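Local coordinates for protein minor fimbrium subunit Mfa5 (Porphyromonas gingivalis ATCC 33277, PDB 6TO1) that serves as an accessory tip subunit of the minor fimbriae, surface pili that mediate biofilm formation and adhesion to host cells and other oral bacteria, at residues 128-134 and 172-178; 473-478 and 528-534; 298-302 and 342-346. All blocks are in the same frame, centred on the assembly; numbering follows the deposited sequence.

Interaction 1. Residues 128-134 and 172-178; sequences VVMVIDQ and IALVSYD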
loop_
_atom_site.group_PDB
_atom_site.type_symbol
_atom_site.label_atom_id
_atom_site.label_comp_id
_atom_site.label_asym_id
_atom_site.label_seq_id
_atom_site.Cartn_x
_atom_site.Cartn_y
_atom_site.Cartn_z
ATOM N N VAL A 128 22.111 -4.402 1.903
ATOM C CA VAL A 128 23.080 -4.586 0.822
ATOM C C VAL A 128 24.462 -4.671 1.436
ATOM O O VAL A 128 24.806 -3.852 2.296
ATOM C CB VAL A 128 23.036 -3.418 -0.185
ATOM C CG1 VAL A 128 24.067 -3.603 -1.285
ATOM C CG2 VAL A 128 21.628 -3.244 -0.727
ATOM N N VAL A 129 25.255 -5.642 0.996
ATOM C CA VAL A 129 26.670 -5.684 1.333
ATOM C C VAL A 129 27.455 -5.515 0.048
ATOM O O VAL A 129 27.362 -6.351 -0.861
ATOM C CB VAL A 129 27.107 -6.989 2.027
ATOM C CG1 VAL A 129 28.597 -6.836 2.426
ATOM C CG2 VAL A 129 26.245 -7.303 3.218
ATOM N N MET A 130 28.230 -4.441 -0.031
ATOM C CA MET A 130 29.117 -4.210 -1.154
ATOM C C MET A 130 30.471 -4.818 -0.826
ATOM O O MET A 130 30.981 -4.645 0.288
ATOM C CB MET A 130 29.262 -2.717 -1.427
ATOM C CG MET A 130 27.983 -2.051 -1.891
ATOM S SD MET A 130 28.221 -0.274 -2.087
ATOM C CE MET A 130 29.291 -0.187 -3.523
ATOM N N VAL A 131 31.045 -5.522 -1.804
ATOM C CA VAL A 131 32.325 -6.251 -1.652
ATOM C C VAL A 131 33.239 -5.821 -2.794
ATOM O O VAL A 131 32.960 -6.133 -3.970
ATOM C CB VAL A 131 32.105 -7.777 -1.679
ATOM C CG1 VAL A 131 33.388 -8.531 -1.413
ATOM C CG2 VAL A 131 31.006 -8.152 -0.695
ATOM N N ILE A 132 34.354 -5.158 -2.467
ATOM C CA ILE A 132 35.215 -4.553 -3.481
ATOM C C ILE A 132 36.606 -5.184 -3.442
ATOM O O ILE A 132 37.275 -5.183 -2.407
ATOM C CB ILE A 132 35.303 -3.019 -3.335
ATOM C CG1 ILE A 132 33.894 -2.419 -3.208
ATOM C CG2 ILE A 132 36.041 -2.397 -4.539
ATOM C CD1 ILE A 132 33.847 -0.892 -3.193
ATOM N N ASP A 133 37.030 -5.694 -4.605
ATOM C CA ASP A 133 38.371 -6.204 -4.900
ATOM C C ASP A 133 39.366 -5.051 -4.926
ATOM O O ASP A 133 39.256 -4.173 -5.783
ATOM C CB ASP A 133 38.232 -6.886 -6.256
ATOM C CG ASP A 133 39.481 -7.554 -6.766
ATOM O OD1 ASP A 133 40.601 -7.356 -6.250
ATOM O OD2 ASP A 133 39.310 -8.294 -7.757
ATOM N N GLN A 134 40.296 -5.006 -3.963
ATOM C CA GLN A 134 41.422 -4.067 -4.005
ATOM C C GLN A 134 42.751 -4.803 -4.185
ATOM O O GLN A 134 43.788 -4.396 -3.642
ATOM C CB GLN A 134 41.455 -3.163 -2.756
ATOM C CG GLN A 134 41.684 -3.833 -1.431
ATOM C CD GLN A 134 42.013 -2.829 -0.297
ATOM O OE1 GLN A 134 41.628 -1.663 -0.341
ATOM N NE2 GLN A 134 42.731 -3.296 0.706
ATOM N N ILE A 172 23.468 -0.204 3.912
ATOM C CA ILE A 172 24.606 -0.692 3.139
ATOM C C ILE A 172 25.751 -0.990 4.094
ATOM O O ILE A 172 26.083 -0.161 4.943
ATOM C CB ILE A 172 25.062 0.316 2.070
ATOM C CG1 ILE A 172 23.971 0.625 1.051
ATOM C CG2 ILE A 172 26.258 -0.258 1.288
ATOM C CD1 ILE A 172 24.358 1.727 0.061
ATOM N N ALA A 173 26.352 -2.166 3.951
ATOM C CA ALA A 173 27.601 -2.539 4.595
ATOM C C ALA A 173 28.686 -2.667 3.523
ATOM O O ALA A 173 28.401 -2.771 2.320
ATOM C CB ALA A 173 27.460 -3.852 5.365
ATOM N N LEU A 174 29.940 -2.624 3.973
ATOM C CA LEU A 174 31.052 -2.515 3.045
ATOM C C LEU A 174 32.211 -3.410 3.445
ATOM O O LEU A 174 32.696 -3.349 4.580
ATOM C CB LEU A 174 31.517 -1.053 2.944
ATOM C CG LEU A 174 32.649 -0.793 1.958
ATOM C CD1 LEU A 174 32.216 -1.084 0.514
ATOM C CD2 LEU A 174 33.157 0.657 2.127
ATOM N N VAL A 175 32.634 -4.233 2.482
ATOM C CA VAL A 175 33.778 -5.124 2.584
ATOM C C VAL A 175 34.763 -4.806 1.451
ATOM O O VAL A 175 34.363 -4.600 0.303
ATOM C CB VAL A 175 33.330 -6.604 2.490
ATOM C CG1 VAL A 175 34.555 -7.520 2.452
ATOM C CG2 VAL A 175 32.415 -6.994 3.645
ATOM N N SER A 176 36.053 -4.792 1.760
ATOM C CA SER A 176 37.079 -4.803 0.729
ATOM C C SER A 176 37.904 -6.068 0.932
ATOM O O SER A 176 37.848 -6.710 1.987
ATOM C CB SER A 176 37.973 -3.565 0.776
ATOM O OG SER A 176 38.800 -3.588 1.924
ATOM N N TYR A 177 38.658 -6.453 -0.096
ATOM C CA TYR A 177 39.508 -7.593 0.095
ATOM C C TYR A 177 40.709 -7.543 -0.834
ATOM O O TYR A 177 40.670 -6.984 -1.935
ATOM C CB TYR A 177 38.757 -8.930 -0.101
ATOM C CG TYR A 177 38.318 -9.204 -1.523
ATOM C CD1 TYR A 177 39.099 -9.956 -2.385
ATOM C CD2 TYR A 177 37.107 -8.736 -1.997
ATOM C CE1 TYR A 177 38.695 -10.218 -3.669
ATOM C CE2 TYR A 177 36.708 -8.989 -3.277
ATOM C CZ TYR A 177 37.499 -9.738 -4.114
ATOM O OH TYR A 177 37.072 -10.005 -5.403
ATOM N N ASP A 178 41.775 -8.147 -0.344
ATOM C CA ASP A 178 42.967 -8.457 -1.121
ATOM C C ASP A 178 43.308 -9.915 -0.802
ATOM O O ASP A 178 42.535 -10.829 -1.138
ATOM C CB ASP A 178 44.109 -7.492 -0.805
ATOM C CG ASP A 178 44.266 -7.203 0.677
ATOM O OD1 ASP A 178 44.819 -8.065 1.401
ATOM O OD2 ASP A 178 43.825 -6.089 1.112
HETATM O O HOH W 1 40.248 -1.187 2.083
#
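Two adjacent parallel strands of the von Willebrand factor A domain pair here, the β-strands of a β-α-β crossover through helix 143-160. Their axes approach to 4.6 Å at 19°, and six bridges hold an unbroken register from V128-I172 to D133-Y177. Only every second residue of each strand bonds this neighbour, as parallel pairing requires: A173 N to V128 O is 2.8 Å, M130 N to A173 O 2.9 Å and I132 N to V175 O 2.8 Å. V129, V131 and V175 share one face, M130, I132 and L174 the other. At the C-terminal end, D133 CA lies over the Y177 ring, 3.9 Å from its centroid, a CH-π contact, and Q134 NE2 donates to D178 OD2 at 3.0 Å, an oxygen that also hydrogen-bonds H182 NE2. Here D133, whose side chain is about 4 Å from the bound magnesium, hydrogen-bonds S135, a residue of that metal site, as expected of a MIDAS. Strand 227-234 flanks V129 and V131, strand 181-186 lies beside 172-178, and helix 209-220 packs on the valine face.

Interaction 2. Residues 473-478 and 528-534; sequences ADLDYI and LGYGVIK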
loop_
_atom_site.group_PDB
_atom_site.type_symbol
_atom_site.label_atom_id
_atom_site.label_comp_id
_atom_site.label_asym_id
_atom_site.label_seq_id
_atom_site.Cartn_x
_atom_site.Cartn_y
_atom_site.Cartn_z
ATOM N N ALA A 473 -33.669 14.146 4.039
ATOM C CA ALA A 473 -34.521 13.835 5.189
ATOM C C ALA A 473 -35.969 13.610 4.743
ATOM O O ALA A 473 -36.497 14.360 3.918
ATOM C CB ALA A 473 -34.474 14.958 6.215
ATOM N N ASP A 474 -36.596 12.557 5.282
ATOM C CA ASP A 474 -38.011 12.217 5.060
ATOM C C ASP A 474 -38.788 12.796 6.242
ATOM O O ASP A 474 -38.840 12.205 7.330
ATOM C CB ASP A 474 -38.157 10.705 4.933
ATOM C CG ASP A 474 -39.583 10.243 4.767
ATOM O OD1 ASP A 474 -40.524 11.029 4.970
ATOM O OD2 ASP A 474 -39.745 9.058 4.439
ATOM N N LEU A 475 -39.336 14.002 6.054
ATOM C CA LEU A 475 -39.888 14.742 7.187
ATOM C C LEU A 475 -41.049 13.999 7.841
ATOM O O LEU A 475 -41.191 14.014 9.070
ATOM C CB LEU A 475 -40.347 16.131 6.726
ATOM C CG LEU A 475 -39.261 17.206 6.758
ATOM C CD1 LEU A 475 -38.163 16.896 5.740
ATOM C CD2 LEU A 475 -39.810 18.616 6.514
ATOM N N ASP A 476 -41.926 13.393 7.039
ATOM C CA ASP A 476 -43.094 12.735 7.625
ATOM C C ASP A 476 -42.682 11.499 8.422
ATOM O O ASP A 476 -43.253 11.212 9.477
ATOM C CB ASP A 476 -44.085 12.337 6.538
ATOM C CG ASP A 476 -44.817 13.530 5.924
ATOM O OD1 ASP A 476 -45.037 14.541 6.615
ATOM O OD2 ASP A 476 -45.175 13.435 4.736
ATOM N N TYR A 477 -41.696 10.748 7.930
ATOM C CA TYR A 477 -41.186 9.622 8.710
ATOM C C TYR A 477 -40.608 10.091 10.040
ATOM O O TYR A 477 -40.873 9.497 11.097
ATOM C CB TYR A 477 -40.131 8.849 7.913
ATOM C CG TYR A 477 -39.704 7.599 8.633
ATOM C CD1 TYR A 477 -40.315 6.375 8.369
ATOM C CD2 TYR A 477 -38.718 7.647 9.602
ATOM C CE1 TYR A 477 -39.931 5.233 9.049
ATOM C CE2 TYR A 477 -38.340 6.527 10.288
ATOM C CZ TYR A 477 -38.935 5.323 10.001
ATOM O OH TYR A 477 -38.534 4.218 10.702
ATOM N N ILE A 478 -39.774 11.137 10.006
ATOM C CA ILE A 478 -39.175 11.663 11.226
ATOM C C ILE A 478 -40.261 12.159 12.173
ATOM O O ILE A 478 -40.206 11.928 13.383
ATOM C CB ILE A 478 -38.156 12.770 10.880
ATOM C CG1 ILE A 478 -36.973 12.143 10.106
ATOM C CG2 ILE A 478 -37.683 13.481 12.094
ATOM C CD1 ILE A 478 -36.091 13.118 9.455
ATOM N N LEU A 528 -32.011 18.555 10.889
ATOM C CA LEU A 528 -32.734 19.161 9.782
ATOM C C LEU A 528 -32.667 20.684 9.877
ATOM O O LEU A 528 -32.655 21.259 10.967
ATOM C CB LEU A 528 -34.197 18.706 9.797
ATOM C CG LEU A 528 -34.508 17.425 9.045
ATOM C CD1 LEU A 528 -33.723 16.295 9.683
ATOM C CD2 LEU A 528 -35.980 17.141 9.129
ATOM N N GLY A 529 -32.604 21.333 8.718
ATOM C CA GLY A 529 -32.553 22.783 8.667
ATOM C C GLY A 529 -33.887 23.452 8.338
ATOM O O GLY A 529 -34.044 24.648 8.592
ATOM N N TYR A 530 -34.836 22.702 7.775
ATOM C CA TYR A 530 -36.129 23.241 7.347
ATOM C C TYR A 530 -37.268 22.275 7.617
ATOM O O TYR A 530 -37.170 21.084 7.325
ATOM C CB TYR A 530 -36.123 23.579 5.830
ATOM C CG TYR A 530 -35.072 24.607 5.507
ATOM C CD1 TYR A 530 -35.359 25.967 5.531
ATOM C CD2 TYR A 530 -33.754 24.219 5.259
ATOM C CE1 TYR A 530 -34.375 26.903 5.297
ATOM C CE2 TYR A 530 -32.777 25.139 5.024
ATOM C CZ TYR A 530 -33.082 26.476 5.037
ATOM O OH TYR A 530 -32.089 27.385 4.795
ATOM N N GLY A 531 -38.385 22.804 8.118
ATOM C CA GLY A 531 -39.585 22.026 8.310
ATOM C C GLY A 531 -40.721 22.539 7.440
ATOM O O GLY A 531 -40.535 23.409 6.581
ATOM N N VAL A 532 -41.890 21.933 7.644
ATOM C CA VAL A 532 -43.097 22.321 6.927
ATOM C C VAL A 532 -44.270 22.365 7.888
ATOM O O VAL A 532 -44.265 21.739 8.947
ATOM C CB VAL A 532 -43.436 21.368 5.769
ATOM C CG1 VAL A 532 -42.332 21.349 4.739
ATOM C CG2 VAL A 532 -43.727 19.959 6.284
ATOM N N ILE A 533 -45.303 23.115 7.495
ATOM C CA ILE A 533 -46.582 23.111 8.190
ATOM C C ILE A 533 -47.655 22.897 7.142
ATOM O O ILE A 533 -47.795 23.705 6.216
ATOM C CB ILE A 533 -46.816 24.402 8.994
ATOM C CG1 ILE A 533 -45.863 24.400 10.187
ATOM C CG2 ILE A 533 -48.278 24.507 9.468
ATOM C CD1 ILE A 533 -45.772 25.702 10.987
ATOM N N LYS A 534 -48.341 21.769 7.235
ATOM C CA LYS A 534 -49.405 21.426 6.323
ATOM C C LYS A 534 -50.722 21.891 6.943
ATOM O O LYS A 534 -50.918 21.769 8.156
ATOM C CB LYS A 534 -49.449 19.927 6.088
ATOM C CG LYS A 534 -48.176 19.378 5.469
ATOM C CD LYS A 534 -48.363 17.936 5.062
ATOM C CE LYS A 534 -47.507 16.987 5.896
ATOM N NZ LYS A 534 -47.501 15.609 5.286
#
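An N-capped helix start packs here against the start of a β-strand, so that the end of strand 463-473, in one antiparallel sheet, meets strand 530-539 of a separate mixed sheet. D474 is the N-cap: with chi1 at t, its OD1 accepts from Y477 N at 3.2 Å, and its CA-to-CB bond points away from 528-534. Two leucines with almost the same rotamer, L475 (chi1 -87°, chi2 66°) and L528 (chi1 -88°, chi2 61°), fill the apolar centre. L475 CD1 lies 4.0 Å from L528 CD2, while the other methyl of L475, CD2, lies 3.9 Å from G531 CA and 4.1 Å from V532 CG1. L528 also touches the end of the preceding strand, its CG 3.8 Å from A473 CB, and its CD1 reaches I478 CD1 at 4.0 Å, the isoleucine being m,t. N109, from a loop, bonds the backbone of A473, G529 and Y530, joining both segments. The polar margin is set by K534, whose chain is bent at chi3 (-113°, between wells) and otherwise lies in staggered wells. Its NZ forms a salt bridge to D476, 3.0 Å from OD1 and, more weakly, 3.2 Å from OD2.

Interaction 3. Residues 298-302 and 342-346; sequences GRRNL and NAAIN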
loop_
_atom_site.group_PDB
_atom_site.type_symbol
_atom_site.label_atom_id
_atom_site.label_comp_id
_atom_site.label_asym_id
_atom_site.label_seq_id
_atom_site.Cartn_x
_atom_site.Cartn_y
_atom_site.Cartn_z
ATOM N N GLY A 298 39.941 -27.477 -8.573
ATOM C CA GLY A 298 39.016 -27.490 -7.456
ATOM C C GLY A 298 37.570 -27.373 -7.919
ATOM O O GLY A 298 37.247 -26.621 -8.846
ATOM N N ARG A 299 36.698 -28.132 -7.264
ATOM C CA ARG A 299 35.272 -28.065 -7.558
ATOM C C ARG A 299 34.670 -26.738 -7.103
ATOM O O ARG A 299 35.258 -25.993 -6.313
ATOM C CB ARG A 299 34.543 -29.220 -6.869
ATOM C CG ARG A 299 34.832 -30.565 -7.513
ATOM C CD ARG A 299 34.146 -31.701 -6.781
ATOM N NE ARG A 299 34.039 -32.882 -7.628
ATOM C CZ ARG A 299 33.093 -33.068 -8.550
ATOM N NH1 ARG A 299 32.156 -32.146 -8.758
ATOM N NH2 ARG A 299 33.097 -34.181 -9.268
ATOM N N ARG A 300 33.463 -26.451 -7.603
ATOM C CA ARG A 300 32.713 -25.296 -7.128
ATOM C C ARG A 300 31.441 -25.709 -6.395
ATOM O O ARG A 300 30.617 -24.849 -6.083
ATOM C CB ARG A 300 32.381 -24.322 -8.272
ATOM C CG ARG A 300 31.680 -24.926 -9.453
ATOM C CD ARG A 300 31.297 -23.809 -10.437
ATOM N NE ARG A 300 30.658 -24.322 -11.637
ATOM C CZ ARG A 300 31.274 -24.510 -12.804
ATOM N NH1 ARG A 300 32.561 -24.225 -12.944
ATOM N NH2 ARG A 300 30.591 -25.015 -13.826
ATOM N N ASN A 301 31.270 -27.000 -6.086
ATOM C CA ASN A 301 30.065 -27.457 -5.403
ATOM C C ASN A 301 30.384 -28.271 -4.166
ATOM O O ASN A 301 29.659 -29.204 -3.815
ATOM C CB ASN A 301 29.190 -28.273 -6.346
ATOM C CG ASN A 301 29.854 -29.584 -6.814
ATOM O OD1 ASN A 301 31.076 -29.718 -6.877
ATOM N ND2 ASN A 301 29.025 -30.544 -7.180
ATOM N N LEU A 302 31.446 -27.914 -3.446
ATOM C CA LEU A 302 31.703 -28.566 -2.178
ATOM C C LEU A 302 30.691 -28.110 -1.137
ATOM O O LEU A 302 30.217 -26.967 -1.173
ATOM C CB LEU A 302 33.095 -28.251 -1.667
ATOM C CG LEU A 302 34.299 -28.571 -2.541
ATOM C CD1 LEU A 302 35.558 -28.143 -1.802
ATOM C CD2 LEU A 302 34.315 -30.047 -2.815
ATOM N N ASN A 342 36.599 -20.992 -8.785
ATOM C CA ASN A 342 35.560 -21.955 -8.435
ATOM C C ASN A 342 35.250 -21.917 -6.942
ATOM O O ASN A 342 34.102 -22.062 -6.553
ATOM C CB ASN A 342 35.992 -23.374 -8.844
ATOM C CG ASN A 342 35.285 -23.864 -10.117
ATOM O OD1 ASN A 342 34.607 -23.096 -10.805
ATOM N ND2 ASN A 342 35.455 -25.128 -10.415
ATOM N N ALA A 343 36.254 -21.717 -6.080
ATOM C CA ALA A 343 35.955 -21.594 -4.655
ATOM C C ALA A 343 35.046 -20.393 -4.372
ATOM O O ALA A 343 34.185 -20.451 -3.486
ATOM C CB ALA A 343 37.238 -21.473 -3.843
ATOM N N ALA A 344 35.239 -19.300 -5.100
ATOM C CA ALA A 344 34.382 -18.131 -4.922
ATOM C C ALA A 344 32.969 -18.386 -5.422
ATOM O O ALA A 344 32.002 -17.933 -4.802
ATOM C CB ALA A 344 34.995 -16.936 -5.634
ATOM N N ILE A 345 32.820 -19.064 -6.564
ATOM C CA ILE A 345 31.483 -19.470 -6.994
ATOM C C ILE A 345 30.832 -20.335 -5.910
ATOM O O ILE A 345 29.643 -20.189 -5.599
ATOM C CB ILE A 345 31.535 -20.202 -8.346
ATOM C CG1 ILE A 345 32.116 -19.300 -9.445
ATOM C CG2 ILE A 345 30.145 -20.714 -8.664
ATOM C CD1 ILE A 345 32.558 -20.042 -10.685
ATOM N N ASN A 346 31.623 -21.244 -5.311
ATOM C CA ASN A 346 31.152 -22.139 -4.253
ATOM C C ASN A 346 30.651 -21.347 -3.059
ATOM O O ASN A 346 29.577 -21.637 -2.499
ATOM C CB ASN A 346 32.328 -23.062 -3.868
ATOM C CG ASN A 346 31.913 -24.411 -3.319
ATOM O OD1 ASN A 346 32.671 -25.384 -3.444
ATOM N ND2 ASN A 346 30.784 -24.473 -2.658
HETATM O O HOH W 2 35.430 -24.909 -3.951
#
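Asparagine side chains dominate this junction between the loop 298-302 and one face of helix 340-353. Hydrogen bonds come first. N342 and N346 are one helical turn apart, as the N346 N to N342 O bond of 2.9 Å confirms, so both amides face the loop. N342 ND2 donates to G298 O at 2.8 Å, while its OD1 accepts from R300 NH1 at 3.2 Å, near the guanidinium plane. N346 grips one residue from both sides of its amide: OD1 accepts from L302 N at 2.8 Å and ND2 donates to L302 O at 3.0 Å, so that the side chain pairs with the loop backbone much as a neighbouring strand would. One water bridges the segments, donating to R299 O at 2.6 Å and to N346 OD1 at 2.8 Å. Close backbone approach adds a CA-H...O contact from N346 CA to R300 O at 3.3 Å. Apolar contact is smaller: R300 CD lies 3.7 Å from I345 CG2, and L377 of helix 369-378 touches both side chains. The charge of R300 is met by a salt bridge to D261. Side-chain-to-main-chain hydrogen bonds from N342 and N346 thus fasten the loop after strand 296-298 to helix 340-353, which leads into strand 357-362 of the α/β vWA-like fold.

Overall arrangement
From the modelled N-terminal end, the chain first closes interaction 1, bringing together segments with 37 residues between them, on neighbouring strands of the central sheet of the vWA-like domain. Interaction 3 follows, closing a 39-residue excursion between a loop and helix 340-353, before the chain returns to that sheet at strand 357-362. Interaction 2 comes last and spans 49 residues, linking an antiparallel sheet to the C-terminal mixed sheet. The three closures are in series; none nests or crosses. Interactions 1 and 3 lie on the same side of the chain's centre, their centres about 20 Å apart and nearest atoms about 7 Å. Interaction 2 lies on the opposite side, its centre about 77 Å and 85 Å from theirs.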